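Long-range contacts in putative endonuclease/exonuclease/phosphatase family protein (PDB 3MPR), which probably acts as a metal-dependent nuclease of the DNase I-like endonuclease/exonuclease/phosphatase family, cutting phosphodiester bonds in nucleic acid: residues Pro4-Arg15 with Ser278-Phe289; His83-Asp91 with Ile121-Lys130. All blocks are in the same frame, centred on the assembly; numbering follows the deposited sequence.

Interaction 1. Residues Pro4-Arg15 with Ser278-Phe289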
loop_
_atom_site.group_PDB
_atom_site.type_symbol
_atom_site.label_atom_id
_atom_site.label_comp_id
_atom_site.label_asym_id
_atom_site.label_seq_id
_atom_site.Cartn_x
_atom_site.Cartn_y
_atom_site.Cartn_z
ATOM N N PRO A 4 1.189 -24.969 -2.637
ATOM C CA PRO A 4 0.399 -23.878 -3.216
ATOM C C PRO A 4 1.318 -22.692 -3.475
ATOM O O PRO A 4 2.362 -22.563 -2.832
ATOM C CB PRO A 4 -0.611 -23.525 -2.112
ATOM C CG PRO A 4 -0.146 -24.260 -0.857
ATOM C CD PRO A 4 1.152 -24.956 -1.164
ATOM N N THR A 5 0.940 -21.832 -4.409
ATOM C CA THR A 5 1.809 -20.725 -4.776
ATOM C C THR A 5 1.085 -19.416 -4.515
ATOM O O THR A 5 -0.080 -19.274 -4.868
ATOM C CB THR A 5 2.211 -20.813 -6.257
ATOM O OG1 THR A 5 2.928 -22.034 -6.476
ATOM C CG2 THR A 5 3.093 -19.631 -6.652
ATOM N N SER A 6 1.765 -18.477 -3.865
ATOM C CA SER A 6 1.226 -17.120 -3.713
ATOM C C SER A 6 1.981 -16.134 -4.591
ATOM O O SER A 6 3.215 -16.141 -4.620
ATOM C CB SER A 6 1.295 -16.670 -2.248
ATOM O OG SER A 6 0.406 -17.440 -1.486
ATOM N N LEU A 7 1.240 -15.299 -5.317
ATOM C CA LEU A 7 1.835 -14.312 -6.214
ATOM C C LEU A 7 1.243 -12.923 -5.977
ATOM O O LEU A 7 0.035 -12.782 -5.826
ATOM C CB LEU A 7 1.520 -14.682 -7.671
ATOM C CG LEU A 7 2.109 -15.946 -8.267
ATOM C CD1 LEU A 7 1.553 -16.151 -9.665
ATOM C CD2 LEU A 7 3.626 -15.857 -8.291
ATOM N N THR A 8 2.082 -11.893 -6.007
ATOM C CA THR A 8 1.563 -10.532 -6.059
ATOM C C THR A 8 1.837 -9.975 -7.442
ATOM O O THR A 8 2.990 -9.894 -7.856
ATOM C CB THR A 8 2.236 -9.637 -5.024
ATOM O OG1 THR A 8 1.897 -10.115 -3.723
ATOM C CG2 THR A 8 1.753 -8.196 -5.169
ATOM N N VAL A 9 0.783 -9.603 -8.155
ATOM C CA VAL A 9 0.944 -9.090 -9.509
ATOM C C VAL A 9 0.353 -7.691 -9.585
ATOM O O VAL A 9 -0.389 -7.280 -8.693
ATOM C CB VAL A 9 0.291 -10.011 -10.557
ATOM C CG1 VAL A 9 0.854 -11.439 -10.440
ATOM C CG2 VAL A 9 -1.238 -10.019 -10.411
ATOM N N ALA A 10 0.731 -6.953 -10.623
ATOM C CA ALA A 10 0.239 -5.596 -10.831
ATOM C C ALA A 10 0.166 -5.256 -12.312
ATOM O O ALA A 10 0.802 -5.901 -13.154
ATOM C CB ALA A 10 1.120 -4.591 -10.110
ATOM N N SER A 11 -0.636 -4.241 -12.609
ATOM C CA SER A 11 -0.696 -3.637 -13.927
ATOM C C SER A 11 -0.505 -2.143 -13.693
ATOM O O SER A 11 -1.165 -1.550 -12.841
ATOM C CB SER A 11 -2.059 -3.899 -14.570
ATOM O OG SER A 11 -2.109 -3.339 -15.884
ATOM N N TYR A 12 0.412 -1.528 -14.421
ATOM C CA TYR A 12 0.717 -0.116 -14.162
ATOM C C TYR A 12 1.127 0.568 -15.447
ATOM O O TYR A 12 2.183 0.261 -16.007
ATOM C CB TYR A 12 1.867 -0.028 -13.167
ATOM C CG TYR A 12 1.990 1.279 -12.403
ATOM C CD1 TYR A 12 1.120 2.336 -12.622
ATOM C CD2 TYR A 12 2.986 1.439 -11.448
ATOM C CE1 TYR A 12 1.241 3.527 -11.907
ATOM C CE2 TYR A 12 3.116 2.631 -10.723
ATOM C CZ TYR A 12 2.246 3.666 -10.960
ATOM O OH TYR A 12 2.373 4.839 -10.240
ATOM N N ASN A 13 0.298 1.499 -15.911
ATOM C CA ASN A 13 0.659 2.328 -17.054
ATOM C C ASN A 13 1.573 3.457 -16.574
ATOM O O ASN A 13 1.144 4.330 -15.825
ATOM C CB ASN A 13 -0.598 2.894 -17.711
ATOM C CG ASN A 13 -0.285 3.778 -18.906
ATOM O OD1 ASN A 13 0.741 4.450 -18.940
ATOM N ND2 ASN A 13 -1.167 3.770 -19.895
ATOM N N LEU A 14 2.832 3.430 -17.004
ATOM C CA LEU A 14 3.858 4.313 -16.446
ATOM C C LEU A 14 3.918 5.671 -17.151
ATOM O O LEU A 14 4.665 6.562 -16.734
ATOM C CB LEU A 14 5.229 3.622 -16.467
ATOM C CG LEU A 14 5.303 2.259 -15.760
ATOM C CD1 LEU A 14 6.754 1.876 -15.496
ATOM C CD2 LEU A 14 4.517 2.266 -14.457
ATOM N N ARG A 15 3.133 5.814 -18.216
ATOM C CA ARG A 15 3.052 7.059 -18.988
ATOM C C ARG A 15 4.320 7.345 -19.806
ATOM O O ARG A 15 5.419 7.506 -19.266
ATOM C CB ARG A 15 2.707 8.244 -18.082
ATOM C CG ARG A 15 2.520 9.567 -18.820
ATOM C CD ARG A 15 1.425 9.439 -19.876
ATOM N NE ARG A 15 1.109 10.709 -20.528
ATOM C CZ ARG A 15 0.450 10.791 -21.678
ATOM N NH1 ARG A 15 0.059 9.677 -22.289
ATOM N NH2 ARG A 15 0.191 11.972 -22.222
ATOM N N SER A 278 2.083 8.317 -11.787
ATOM C CA SER A 278 1.755 8.236 -13.209
ATOM C C SER A 278 0.343 8.750 -13.411
ATOM O O SER A 278 -0.333 9.076 -12.447
ATOM C CB SER A 278 1.872 6.806 -13.737
ATOM O OG SER A 278 1.530 6.785 -15.113
ATOM N N ASP A 279 -0.111 8.837 -14.656
ATOM C CA ASP A 279 -1.481 9.289 -14.872
ATOM C C ASP A 279 -2.506 8.157 -14.756
ATOM O O ASP A 279 -3.710 8.368 -14.942
ATOM C CB ASP A 279 -1.638 10.123 -16.156
ATOM C CG ASP A 279 -1.454 9.315 -17.418
ATOM O OD1 ASP A 279 -0.857 8.220 -17.355
ATOM O OD2 ASP A 279 -1.910 9.792 -18.481
ATOM N N HIS A 280 -2.030 6.961 -14.416
ATOM C CA HIS A 280 -2.919 5.922 -13.892
ATOM C C HIS A 280 -2.491 5.586 -12.463
ATOM O O HIS A 280 -1.371 5.906 -12.044
ATOM C CB HIS A 280 -2.830 4.640 -14.719
ATOM C CG HIS A 280 -3.309 4.780 -16.132
ATOM N ND1 HIS A 280 -2.725 5.636 -17.044
ATOM C CD2 HIS A 280 -4.292 4.134 -16.799
ATOM C CE1 HIS A 280 -3.343 5.521 -18.210
ATOM N NE2 HIS A 280 -4.296 4.613 -18.087
ATOM N N PHE A 281 -3.372 4.920 -11.727
ATOM C CA PHE A 281 -2.969 4.270 -10.483
ATOM C C PHE A 281 -2.616 2.822 -10.782
ATOM O O PHE A 281 -3.264 2.204 -11.610
ATOM C CB PHE A 281 -4.107 4.295 -9.471
ATOM C CG PHE A 281 -4.494 5.680 -9.037
ATOM C CD1 PHE A 281 -3.550 6.533 -8.498
ATOM C CD2 PHE A 281 -5.797 6.123 -9.163
ATOM C CE1 PHE A 281 -3.894 7.805 -8.097
ATOM C CE2 PHE A 281 -6.145 7.404 -8.764
ATOM C CZ PHE A 281 -5.189 8.240 -8.235
ATOM N N PRO A 282 -1.606 2.268 -10.084
ATOM C CA PRO A 282 -1.347 0.831 -10.243
ATOM C C PRO A 282 -2.488 -0.006 -9.679
ATOM O O PRO A 282 -3.114 0.366 -8.693
ATOM C CB PRO A 282 -0.081 0.599 -9.412
ATOM C CG PRO A 282 -0.024 1.718 -8.457
ATOM C CD PRO A 282 -0.692 2.901 -9.116
ATOM N N VAL A 283 -2.758 -1.134 -10.323
ATOM C CA VAL A 283 -3.693 -2.096 -9.785
ATOM C C VAL A 283 -2.862 -3.257 -9.242
ATOM O O VAL A 283 -2.060 -3.833 -9.968
ATOM C CB VAL A 283 -4.643 -2.631 -10.876
ATOM C CG1 VAL A 283 -5.461 -3.806 -10.344
ATOM C CG2 VAL A 283 -5.561 -1.514 -11.404
ATOM N N LYS A 284 -3.040 -3.582 -7.967
ATOM C CA LYS A 284 -2.253 -4.642 -7.344
ATOM C C LYS A 284 -3.177 -5.782 -6.931
ATOM O O LYS A 284 -4.168 -5.562 -6.232
ATOM C CB LYS A 284 -1.487 -4.104 -6.126
ATOM C CG LYS A 284 -0.867 -5.194 -5.273
ATOM C CD LYS A 284 -0.187 -4.645 -4.031
ATOM C CE LYS A 284 0.022 -5.751 -2.990
ATOM N NZ LYS A 284 0.938 -5.319 -1.869
ATOM N N VAL A 285 -2.848 -6.998 -7.351
ATOM C CA VAL A 285 -3.688 -8.161 -7.043
ATOM C C VAL A 285 -2.859 -9.294 -6.430
ATOM O O VAL A 285 -1.762 -9.596 -6.901
ATOM C CB VAL A 285 -4.419 -8.669 -8.306
ATOM C CG1 VAL A 285 -5.089 -10.043 -8.039
ATOM C CG2 VAL A 285 -5.454 -7.621 -8.775
ATOM N N GLU A 286 -3.377 -9.890 -5.362
ATOM C CA GLU A 286 -2.694 -10.973 -4.683
ATOM C C GLU A 286 -3.444 -12.251 -5.009
ATOM O O GLU A 286 -4.657 -12.333 -4.820
ATOM C CB GLU A 286 -2.625 -10.717 -3.171
ATOM C CG GLU A 286 -1.668 -9.556 -2.826
ATOM C CD GLU A 286 -2.080 -8.790 -1.574
ATOM O OE1 GLU A 286 -1.554 -9.097 -0.491
ATOM O OE2 GLU A 286 -2.920 -7.873 -1.679
ATOM N N LEU A 287 -2.713 -13.227 -5.539
ATOM C CA LEU A 287 -3.320 -14.455 -6.031
ATOM C C LEU A 287 -2.784 -15.655 -5.274
ATOM O O LEU A 287 -1.674 -15.617 -4.748
ATOM C CB LEU A 287 -2.970 -14.645 -7.514
ATOM C CG LEU A 287 -3.430 -13.551 -8.469
ATOM C CD1 LEU A 287 -2.831 -13.791 -9.843
ATOM C CD2 LEU A 287 -4.956 -13.497 -8.537
ATOM N N VAL A 288 -3.570 -16.729 -5.239
ATOM C CA VAL A 288 -3.060 -18.007 -4.780
ATOM C C VAL A 288 -3.453 -19.078 -5.778
ATOM O O VAL A 288 -4.567 -19.056 -6.326
ATOM C CB VAL A 288 -3.610 -18.411 -3.393
ATOM C CG1 VAL A 288 -3.085 -19.795 -3.014
ATOM C CG2 VAL A 288 -3.214 -17.393 -2.340
ATOM N N PHE A 289 -2.540 -20.013 -6.019
ATOM C CA PHE A 289 -2.839 -21.150 -6.885
ATOM C C PHE A 289 -2.544 -22.465 -6.153
ATOM O O PHE A 289 -1.428 -22.696 -5.689
ATOM C CB PHE A 289 -2.031 -21.074 -8.183
ATOM C CG PHE A 289 -2.479 -22.065 -9.228
ATOM C CD1 PHE A 289 -1.970 -23.353 -9.250
ATOM C CD2 PHE A 289 -3.421 -21.705 -10.175
ATOM C CE1 PHE A 289 -2.382 -24.264 -10.212
ATOM C CE2 PHE A 289 -3.834 -22.605 -11.144
ATOM C CZ PHE A 289 -3.320 -23.891 -11.154
HETATM O O HOH W 1 1.251 -24.083 -6.772
HETATM O O HOH W 2 0.205 6.521 -9.907
HETATM O O HOH W 3 -2.200 1.446 -14.331
#
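N13 and H280 stack at the end of the strand pair that leads into the metal site. The N13 amide lies over the imidazole with planes 13° apart, ND2 sitting 3.3 Å from H280 CE1. N13 CB makes a CH-pi contact, 3.6 Å from the H280 ring centroid. With N13 CG trans to the main-chain nitrogen (chi1 180°), the amide is carried over the H280 ring, and its OD1 takes the R15 N-H in an Asx turn. S278 OG donates to N13 O at 2.6 Å, tying the 278-282 loop to the end of strand 5-13. P282 packs flat on Y12, its CB 3.7 Å from the ring centroid, while L14 CD2 covers the opposite face. R15 and D279 form a long salt bridge (NE to D279 OD2 3.8 Å), with OD2 over a guanidinium face and no N-H aimed at it. Strands 5-13 and 283-289 run antiparallel, eight backbone bonds joining T5 to F289, L7 to L287, V9 to V285 and S11 to V283. In the second shell, D279 OD1 accepts from H280 ND1, D178 and E51 hold N13 ND2, and D21 and E51 pair with R15. E51 is a magnesium ligand, and N- and C-terminal strands paired centrally in a sheet, with Asn and His at one end, are characteristic of the DNase I-like fold.

Interaction 2. Residues His83-Asp91 with Ile121-Lys130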
loop_
_atom_site.group_PDB
_atom_site.type_symbol
_atom_site.label_atom_id
_atom_site.label_comp_id
_atom_site.label_asym_id
_atom_site.label_seq_id
_atom_site.Cartn_x
_atom_site.Cartn_y
_atom_site.Cartn_z
ATOM N N HIS A 83 6.285 0.092 -25.277
ATOM C CA HIS A 83 6.308 -1.335 -24.974
ATOM C C HIS A 83 5.120 -1.708 -24.098
ATOM O O HIS A 83 4.525 -0.852 -23.419
ATOM C CB HIS A 83 7.579 -1.710 -24.200
ATOM C CG HIS A 83 8.854 -1.535 -24.975
ATOM N ND1 HIS A 83 9.320 -0.303 -25.379
ATOM C CD2 HIS A 83 9.780 -2.438 -25.385
ATOM C CE1 HIS A 83 10.467 -0.456 -26.019
ATOM N NE2 HIS A 83 10.774 -1.741 -26.027
ATOM N N SER A 84 4.792 -2.997 -24.122
ATOM C CA SER A 84 3.960 -3.622 -23.102
ATOM C C SER A 84 4.878 -4.487 -22.243
ATOM O O SER A 84 4.660 -5.691 -22.085
ATOM C CB SER A 84 2.878 -4.476 -23.761
ATOM O OG SER A 84 1.986 -3.650 -24.502
ATOM N N ALA A 85 5.923 -3.877 -21.695
ATOM C CA ALA A 85 6.959 -4.654 -21.028
ATOM C C ALA A 85 6.480 -5.277 -19.720
ATOM O O ALA A 85 5.753 -4.643 -18.961
ATOM C CB ALA A 85 8.185 -3.805 -20.790
ATOM N N ILE A 86 6.910 -6.511 -19.463
ATOM C CA ILE A 86 6.609 -7.211 -18.201
ATOM C C ILE A 86 7.869 -7.260 -17.339
ATOM O O ILE A 86 8.922 -7.697 -17.808
ATOM C CB ILE A 86 6.095 -8.647 -18.474
ATOM C CG1 ILE A 86 4.783 -8.601 -19.270
ATOM C CG2 ILE A 86 5.907 -9.441 -17.173
ATOM C CD1 ILE A 86 4.443 -9.924 -19.998
ATOM N N PHE A 87 7.772 -6.771 -16.100
ATOM C CA PHE A 87 8.880 -6.805 -15.153
ATOM C C PHE A 87 8.650 -7.936 -14.164
ATOM O O PHE A 87 7.510 -8.212 -13.793
ATOM C CB PHE A 87 8.978 -5.474 -14.373
ATOM C CG PHE A 87 9.609 -4.345 -15.151
ATOM C CD1 PHE A 87 8.890 -3.659 -16.117
ATOM C CD2 PHE A 87 10.907 -3.947 -14.877
ATOM C CE1 PHE A 87 9.462 -2.625 -16.822
ATOM C CE2 PHE A 87 11.483 -2.907 -15.579
ATOM C CZ PHE A 87 10.757 -2.245 -16.554
ATOM N N TYR A 88 9.723 -8.588 -13.720
ATOM C CA TYR A 88 9.579 -9.679 -12.763
ATOM C C TYR A 88 10.827 -9.800 -11.904
ATOM O O TYR A 88 11.903 -9.353 -12.301
ATOM C CB TYR A 88 9.292 -10.998 -13.483
ATOM C CG TYR A 88 10.444 -11.441 -14.350
ATOM C CD1 TYR A 88 10.672 -10.846 -15.580
ATOM C CD2 TYR A 88 11.324 -12.430 -13.924
ATOM C CE1 TYR A 88 11.740 -11.234 -16.378
ATOM C CE2 TYR A 88 12.390 -12.823 -14.716
ATOM C CZ TYR A 88 12.585 -12.217 -15.944
ATOM O OH TYR A 88 13.640 -12.577 -16.748
ATOM N N ARG A 89 10.678 -10.377 -10.712
ATOM C CA ARG A 89 11.816 -10.591 -9.813
ATOM C C ARG A 89 12.608 -11.791 -10.288
ATOM O O ARG A 89 12.072 -12.891 -10.359
ATOM C CB ARG A 89 11.340 -10.856 -8.388
ATOM C CG ARG A 89 10.823 -9.625 -7.689
ATOM C CD ARG A 89 10.708 -9.872 -6.207
ATOM N NE ARG A 89 12.000 -10.200 -5.609
ATOM C CZ ARG A 89 12.228 -10.165 -4.301
ATOM N NH1 ARG A 89 11.254 -9.802 -3.476
ATOM N NH2 ARG A 89 13.421 -10.482 -3.817
ATOM N N THR A 90 13.885 -11.596 -10.599
ATOM C CA THR A 90 14.652 -12.700 -11.168
ATOM C C THR A 90 14.921 -13.785 -10.122
ATOM O O THR A 90 15.131 -14.953 -10.462
ATOM C CB THR A 90 15.973 -12.238 -11.821
ATOM O OG1 THR A 90 16.789 -11.577 -10.853
ATOM C CG2 THR A 90 15.703 -11.294 -12.986
ATOM N N ASP A 91 14.917 -13.407 -8.849
ATOM C CA ASP A 91 15.136 -14.405 -7.801
ATOM C C ASP A 91 13.909 -15.279 -7.557
ATOM O O ASP A 91 14.003 -16.288 -6.855
ATOM C CB ASP A 91 15.649 -13.768 -6.492
ATOM C CG ASP A 91 14.593 -12.923 -5.769
ATOM O OD1 ASP A 91 13.487 -12.714 -6.302
ATOM O OD2 ASP A 91 14.887 -12.445 -4.650
ATOM N N ILE A 121 0.683 -3.890 -29.181
ATOM C CA ILE A 121 1.423 -5.119 -28.973
ATOM C C ILE A 121 1.029 -5.768 -27.652
ATOM O O ILE A 121 0.746 -5.080 -26.668
ATOM C CB ILE A 121 2.954 -4.859 -29.039
ATOM C CG1 ILE A 121 3.734 -6.163 -29.255
ATOM C CG2 ILE A 121 3.450 -4.121 -27.783
ATOM C CD1 ILE A 121 5.239 -5.965 -29.400
ATOM N N CYS A 122 0.968 -7.095 -27.658
ATOM C CA CYS A 122 0.806 -7.874 -26.446
ATOM C C CYS A 122 2.092 -8.662 -26.247
ATOM O O CYS A 122 2.532 -9.380 -27.150
ATOM C CB CYS A 122 -0.391 -8.824 -26.566
ATOM S SG CYS A 122 -0.576 -9.921 -25.156
ATOM N N SER A 123 2.721 -8.487 -25.086
ATOM C CA SER A 123 3.917 -9.236 -24.741
ATOM C C SER A 123 3.567 -10.245 -23.656
ATOM O O SER A 123 2.699 -10.001 -22.819
ATOM C CB SER A 123 5.030 -8.306 -24.246
ATOM O OG SER A 123 5.384 -7.366 -25.241
ATOM N N TRP A 124 4.251 -11.381 -23.659
ATOM C CA TRP A 124 3.902 -12.434 -22.732
ATOM C C TRP A 124 5.133 -13.212 -22.327
ATOM O O TRP A 124 6.175 -13.173 -23.001
ATOM C CB TRP A 124 2.856 -13.366 -23.365
ATOM C CG TRP A 124 3.376 -14.031 -24.629
ATOM C CD1 TRP A 124 3.304 -13.552 -25.904
ATOM C CD2 TRP A 124 4.083 -15.272 -24.702
ATOM N NE1 TRP A 124 3.918 -14.432 -26.777
ATOM C CE2 TRP A 124 4.393 -15.501 -26.057
ATOM C CE3 TRP A 124 4.465 -16.224 -23.750
ATOM C CZ2 TRP A 124 5.086 -16.633 -26.481
ATOM C CZ3 TRP A 124 5.143 -17.349 -24.167
ATOM C CH2 TRP A 124 5.454 -17.546 -25.525
ATOM N N GLY A 125 5.012 -13.907 -21.208
ATOM C CA GLY A 125 6.028 -14.835 -20.777
ATOM C C GLY A 125 5.353 -16.046 -20.170
ATOM O O GLY A 125 4.321 -15.925 -19.515
ATOM N N HIS A 126 5.927 -17.212 -20.425
ATOM C CA HIS A 126 5.590 -18.443 -19.718
ATOM C C HIS A 126 6.593 -18.543 -18.575
ATOM O O HIS A 126 7.783 -18.765 -18.808
ATOM C CB HIS A 126 5.734 -19.614 -20.700
ATOM C CG HIS A 126 5.550 -20.972 -20.099
ATOM N ND1 HIS A 126 5.411 -22.104 -20.877
ATOM C CD2 HIS A 126 5.513 -21.394 -18.812
ATOM C CE1 HIS A 126 5.289 -23.162 -20.094
ATOM N NE2 HIS A 126 5.352 -22.759 -18.837
ATOM N N PHE A 127 6.126 -18.340 -17.346
ATOM C CA PHE A 127 7.010 -18.319 -16.180
ATOM C C PHE A 127 6.948 -19.592 -15.352
ATOM O O PHE A 127 5.942 -20.294 -15.364
ATOM C CB PHE A 127 6.656 -17.138 -15.265
ATOM C CG PHE A 127 6.972 -15.807 -15.859
ATOM C CD1 PHE A 127 6.046 -15.161 -16.655
ATOM C CD2 PHE A 127 8.198 -15.200 -15.621
ATOM C CE1 PHE A 127 6.338 -13.942 -17.222
ATOM C CE2 PHE A 127 8.504 -13.966 -16.194
ATOM C CZ PHE A 127 7.569 -13.336 -16.989
ATOM N N LYS A 128 8.027 -19.862 -14.616
ATOM C CA LYS A 128 8.072 -20.967 -13.675
ATOM C C LYS A 128 8.590 -20.457 -12.324
ATOM O O LYS A 128 9.675 -19.885 -12.244
ATOM C CB LYS A 128 8.987 -22.079 -14.195
ATOM C CG LYS A 128 9.043 -23.307 -13.288
ATOM C CD LYS A 128 9.845 -24.429 -13.930
ATOM C CE LYS A 128 9.712 -25.724 -13.162
ATOM N NZ LYS A 128 10.590 -26.788 -13.727
ATOM N N CYS A 129 7.816 -20.680 -11.267
ATOM C CA CYS A 129 8.209 -20.244 -9.942
ATOM C C CYS A 129 9.379 -21.087 -9.450
ATOM O O CYS A 129 9.325 -22.322 -9.471
ATOM C CB CYS A 129 7.021 -20.334 -8.981
ATOM S SG CYS A 129 5.617 -19.331 -9.517
ATOM N N LYS A 130 10.437 -20.419 -9.021
ATOM C CA LYS A 130 11.633 -21.117 -8.558
ATOM C C LYS A 130 11.379 -21.931 -7.287
ATOM O O LYS A 130 11.984 -22.986 -7.096
ATOM C CB LYS A 130 12.784 -20.133 -8.344
ATOM C CG LYS A 130 13.364 -19.591 -9.641
ATOM C CD LYS A 130 14.567 -18.692 -9.384
ATOM C CE LYS A 130 15.309 -18.401 -10.674
ATOM N NZ LYS A 130 16.491 -17.498 -10.490
HETATM O O HOH W 4 6.441 -4.908 -25.186
#
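S84 OG donates a hydrogen bond to I121 O at 2.9 Å, approaching from above the carbonyl plane; at the far end of the contact the extended K130 chain brings NZ 2.9 Å from T90 O, a second hydrogen bond. Water 4 adds a bridge, accepting from S84 N and donating to S123 OG, which also bonds D100. Losing the S84 hydroxyl to an alanine here is likely to leave the I121 carbonyl without this donor and the loop less firmly tied to the strand. Between these polar ends the packing is mainly apolar. F127 turns an edge to the face of Y88, centroids 5.2 Å apart and planes at 63°, with CE2 3.7 Å from Y88 CG. The Y88 ring reaches this position with CG set between backbone N and carbonyl carbon (chi1 65°). I86 divides its branches: CG2 lies 4.2 Å from F127 CZ, whereas CD1 reaches the backbone, 3.3 Å from S123 O. The segment axes of strands 86-89 and 121-129 approach to 8.7 Å at the closest, a spacing bridged by side chains in the interior of the sandwich. I46 of strand 46-50 packs against I86, Y88 and F127, I95 of strand 93-102 touches Y88, and helix 54-63 covers A85 and F87 on the outer side.

Overall arrangement
Interaction 1 joins neighbouring strands within the seven-stranded sheet, whereas interaction 2 packs that sheet against the six-stranded one; together they show both the lateral pairing and the face-to-face packing of the DNase I-like sandwich. The centres of interactions 1 and 2 are about 13 Å apart. They meet where T5 CG2 lies 3.8 Å from C129 SG, and strand 46-50 lies between 5-13 and 86-89 in the sheet. In sequence, interaction 2 is nested inside the loop closed by 4-15 and 278-289. The N13 side chain is about 3 Å from that of E51, a magnesium ligand, while the S84 side chain stays about 8 Å from that of E51. No magnesium is bound to this chain.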